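Local coordinates for iron-containing alcohol dehydrogenase (Ralstonia eutropha, PDB 3JZD), which probably catalyses the NAD(P)H-dependent reduction of maleylacetate to 3-oxoadipate in the breakdown of aromatic compounds, at residues 42-45 / 46-49. Numbering follows the deposited sequence.
With NAD (nicotinamide-adenine-dinucleotide), chain E.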
ATOM      1  N   LEU A  42     -27.984   0.782   2.827  1.00 15.43           N
ATOM      2  CA  LEU A  42     -28.252   1.916   1.993  1.00 16.07           C
ATOM      3  C   LEU A  42     -28.154   1.543   0.534  1.00 17.30           C
ATOM      4  O   LEU A  42     -27.265   0.766   0.141  1.00 17.05           O
ATOM      5  CB  LEU A  42     -27.196   2.995   2.269  1.00 16.31           C
ATOM      6  CG  LEU A  42     -26.945   3.445   3.707  1.00 16.16           C
ATOM      7  CD1 LEU A  42     -25.718   4.403   3.817  1.00 17.99           C
ATOM      8  CD2 LEU A  42     -28.208   4.074   4.256  1.00 15.21           C
ATOM      9  N   CYS A  43     -29.026   2.121  -0.280  1.00 16.78           N
ATOM     10  CA  CYS A  43     -28.957   1.935  -1.737  1.00 17.72           C
ATOM     11  C   CYS A  43     -29.752   2.995  -2.459  1.00 17.14           C
ATOM     12  O   CYS A  43     -30.459   3.790  -1.829  1.00 16.04           O
ATOM     13  CB  CYS A  43     -29.490   0.549  -2.141  1.00 17.33           C
ATOM     14  SG  CYS A  43     -31.208   0.234  -1.701  1.00 19.56           S
ATOM     15  N   THR A  44     -29.624   3.002  -3.780  1.00 17.74           N
ATOM     16  CA  THR A  44     -30.451   3.844  -4.620  1.00 19.91           C
ATOM     17  C   THR A  44     -31.744   3.014  -4.836  1.00 22.55           C
ATOM     18  O   THR A  44     -31.742   1.802  -4.604  1.00 21.84           O
ATOM     19  CB  THR A  44     -29.824   4.092  -5.991  1.00 19.81           C
ATOM     20  OG1 THR A  44     -29.602   2.832  -6.629  1.00 21.39           O
ATOM     21  CG2 THR A  44     -28.509   4.820  -5.900  1.00 16.09           C
ATOM     22  N   PRO A  45     -32.825   3.645  -5.333  1.00 23.96           N
ATOM     23  CA  PRO A  45     -34.034   2.850  -5.544  1.00 24.17           C
ATOM     24  C   PRO A  45     -33.825   1.752  -6.584  1.00 25.84           C
ATOM     25  O   PRO A  45     -34.506   0.730  -6.520  1.00 28.04           O
ATOM     26  CB  PRO A  45     -35.076   3.878  -6.017  1.00 24.94           C
ATOM     27  CG  PRO A  45     -34.521   5.231  -5.654  1.00 26.56           C
ATOM     28  CD  PRO A  45     -33.012   5.066  -5.686  1.00 24.08           C
ATOM     29  N   ASN A  46     -32.846   1.927  -7.475  1.00 26.50           N
ATOM     30  CA  ASN A  46     -32.537   0.943  -8.516  1.00 27.51           C
ATOM     31  C   ASN A  46     -31.791  -0.276  -8.027  1.00 26.48           C
ATOM     32  O   ASN A  46     -31.679  -1.245  -8.767  1.00 24.59           O
ATOM     33  CB  ASN A  46     -31.639   1.545  -9.606  1.00 28.35           C
ATOM     34  CG  ASN A  46     -32.320   2.594 -10.423  1.00 40.59           C
ATOM     35  OD1 ASN A  46     -33.552   2.647 -10.518  1.00 44.07           O
ATOM     36  ND2 ASN A  46     -31.513   3.429 -11.071  1.00 50.77           N
ATOM     37  N   GLN A  47     -31.208  -0.208  -6.827  1.00 25.70           N
ATOM     38  CA  GLN A  47     -30.455  -1.351  -6.309  1.00 23.13           C
ATOM     39  C   GLN A  47     -31.089  -1.927  -5.058  1.00 22.55           C
ATOM     40  O   GLN A  47     -30.408  -2.463  -4.209  1.00 19.60           O
ATOM     41  CB  GLN A  47     -28.964  -0.986  -6.105  1.00 24.05           C
ATOM     42  CG  GLN A  47     -28.175  -0.996  -7.417  1.00 25.44           C
ATOM     43  CD  GLN A  47     -26.739  -0.527  -7.274  1.00 27.43           C
ATOM     44  OE1 GLN A  47     -26.463   0.658  -6.987  1.00 21.40           O
ATOM     45  NE2 GLN A  47     -25.807  -1.454  -7.499  1.00 17.25           N
ATOM     46  N   GLN A  48     -32.418  -1.883  -4.965  1.00 22.26           N
ATOM     47  CA  GLN A  48     -33.057  -2.452  -3.793  1.00 21.65           C
ATOM     48  C   GLN A  48     -32.895  -3.951  -3.710  1.00 20.00           C
ATOM     49  O   GLN A  48     -32.812  -4.470  -2.608  1.00 16.06           O
ATOM     50  CB  GLN A  48     -34.528  -2.088  -3.721  1.00 24.91           C
ATOM     51  CG  GLN A  48     -34.711  -0.603  -3.615  1.00 31.73           C
ATOM     52  CD  GLN A  48     -36.155  -0.194  -3.607  1.00 34.56           C
ATOM     53  OE1 GLN A  48     -36.870  -0.397  -2.611  1.00 31.18           O
ATOM     54  NE2 GLN A  48     -36.588   0.439  -4.707  1.00 28.92           N
ATOM     55  N   ALA A  49     -32.882  -4.647  -4.853  1.00 19.89           N
ATOM     56  CA  ALA A  49     -32.734  -6.106  -4.849  1.00 21.55           C
ATOM     57  C   ALA A  49     -31.425  -6.539  -4.161  1.00 20.78           C
ATOM     58  O   ALA A  49     -31.425  -7.447  -3.321  1.00 20.52           O
ATOM     59  CB  ALA A  49     -32.795  -6.665  -6.275  1.00 20.51           C
TER
HETATM   60  PA  NAD E 400     -23.647   6.181  -9.098  1.00 26.34           P
HETATM   61  O1A NAD E 400     -23.358   5.753  -7.689  1.00 30.14           O
HETATM   62  O2A NAD E 400     -24.186   7.545  -9.072  1.00 24.21           O
HETATM   63  O5B NAD E 400     -24.486   5.048  -9.874  1.00 28.39           O
HETATM   64  C5B NAD E 400     -25.173   5.355 -11.085  1.00 27.83           C
HETATM   65  C4B NAD E 400     -26.317   4.374 -11.267  1.00 26.90           C
HETATM   66  O4B NAD E 400     -25.849   3.059 -11.495  1.00 23.94           O
HETATM   67  C3B NAD E 400     -27.172   4.288 -10.008  1.00 29.25           C
HETATM   68  O3B NAD E 400     -28.533   4.243 -10.328  1.00 32.77           O
HETATM   69  C2B NAD E 400     -26.812   2.957  -9.393  1.00 30.45           C
HETATM   70  O2B NAD E 400     -27.864   2.422  -8.624  1.00 28.51           O
HETATM   71  C1B NAD E 400     -26.492   2.140 -10.640  1.00 20.89           C
HETATM   72  N9A NAD E 400     -25.569   1.039 -10.364  1.00 22.98           N
HETATM   73  C8A NAD E 400     -24.387   1.174  -9.681  1.00 20.74           C
HETATM   74  N7A NAD E 400     -23.790  -0.028  -9.649  1.00 25.99           N
HETATM   75  C5A NAD E 400     -24.554  -0.933 -10.276  1.00 25.46           C
HETATM   76  C6A NAD E 400     -24.423  -2.314 -10.482  1.00 26.30           C
HETATM   77  N6A NAD E 400     -23.276  -2.951 -10.353  1.00 28.46           N
HETATM   78  N1A NAD E 400     -25.435  -2.976 -11.134  1.00 30.71           N
HETATM   79  C2A NAD E 400     -26.550  -2.302 -11.573  1.00 23.08           C
HETATM   80  N3A NAD E 400     -26.675  -0.938 -11.380  1.00 24.83           N
HETATM   81  C4A NAD E 400     -25.696  -0.262 -10.717  1.00 24.79           C
HETATM   82  O3  NAD E 400     -22.366   6.222 -10.076  1.00 22.37           O
HETATM   83  PN  NAD E 400     -20.818   6.336  -9.648  1.00 23.12           P
HETATM   84  O1N NAD E 400     -20.150   6.811 -10.938  1.00 21.44           O
HETATM   85  O2N NAD E 400     -20.399   5.112  -8.937  1.00 17.77           O
HETATM   86  O5D NAD E 400     -20.725   7.458  -8.561  1.00 19.32           O
HETATM   87  C5D NAD E 400     -20.531   8.791  -8.933  1.00 26.00           C
HETATM   88  C4D NAD E 400     -20.835   9.636  -7.711  1.00 26.98           C
HETATM   89  O4D NAD E 400     -19.869   9.320  -6.740  1.00 22.08           O
HETATM   90  C3D NAD E 400     -20.689  11.119  -7.988  1.00 24.16           C
HETATM   91  O3D NAD E 400     -21.482  11.810  -7.072  1.00 21.52           O
HETATM   92  C2D NAD E 400     -19.239  11.359  -7.712  1.00 26.09           C
HETATM   93  O2D NAD E 400     -18.959  12.718  -7.485  1.00 23.73           O
HETATM   94  C1D NAD E 400     -19.064  10.458  -6.489  1.00 23.48           C
HETATM   95  N1N NAD E 400     -17.650  10.112  -6.267  1.00 25.98           N
HETATM   96  C2N NAD E 400     -17.056  10.554  -5.113  1.00 24.77           C
HETATM   97  C3N NAD E 400     -15.727  10.253  -4.850  1.00 26.50           C
HETATM   98  C7N NAD E 400     -15.097  10.659  -3.537  1.00 22.73           C
HETATM   99  O7N NAD E 400     -13.777  10.300  -3.261  1.00 25.10           O
HETATM  100  N7N NAD E 400     -15.766  11.312  -2.606  1.00 23.83           N
HETATM  101  C4N NAD E 400     -15.005   9.488  -5.779  1.00 25.66           C
HETATM  102  C5N NAD E 400     -15.619   9.037  -6.943  1.00 30.00           C
HETATM  103  C6N NAD E 400     -16.964   9.338  -7.167  1.00 25.05           C
HETATM  104  O   HOH W   1     -27.114   1.546  -4.437  1.00 15.19           O
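The adenosine ribose hydroxyl O2B of NAD is held between two side chains of one short turn: it accepts a hydrogen bond from Thr44 OG1 at 2.7 Å and gives one to Gln47 OE1 at 2.8 Å. The turn joins strand 39-42 of the parallel, Rossmann-like sheet to helix 48-58, and it illustrates how a dinucleotide-binding fold reads the adenosine ribose with the loop after a strand. Thr44 brings its hydroxyl to the ribose by holding OG1 between the backbone N and the carbonyl carbon (chi1 58°). Gln47 reaches out with an extended chain, and its carboxamide lies over the face of the adenine, roughly parallel to it, with CD 3.6 Å from NAD C4A. The other branch of that amide, NE2, is hydrogen-bonded to Thr121 OG1 and Glu50 OE2, which fixes the flip of the group and leaves OE1 as the acceptor for the ribose. A water bridges Thr44 and Gln47 as well, donating to Gln47 OE1 and accepting from the backbone N of Thr44. The neighbouring hydroxyl is met by Asn46, whose ND2 donates to NAD O3B at 3.2 Å, a longer and somewhat bent bond.

Backbone bonding sets this spacing. Gln47 N, at the N-cap position of the helix, donates to Thr44 O across 3.0 Å, closing the turn and bringing residues 44 and 47 to the same ribose. Cys43 packs behind them, its SG 3.9 Å from Gln48 CA. On the outer side Gln48 runs back alongside the turn: with CG beside its own backbone N (chi1 -62°) and the chain extended beyond, its amide reaches the Pro45 carbonyl. There NE2 meets Pro45 O at 2.8 Å, nearly straight at 164°, on a lone pair and within the amide plane of Gln48.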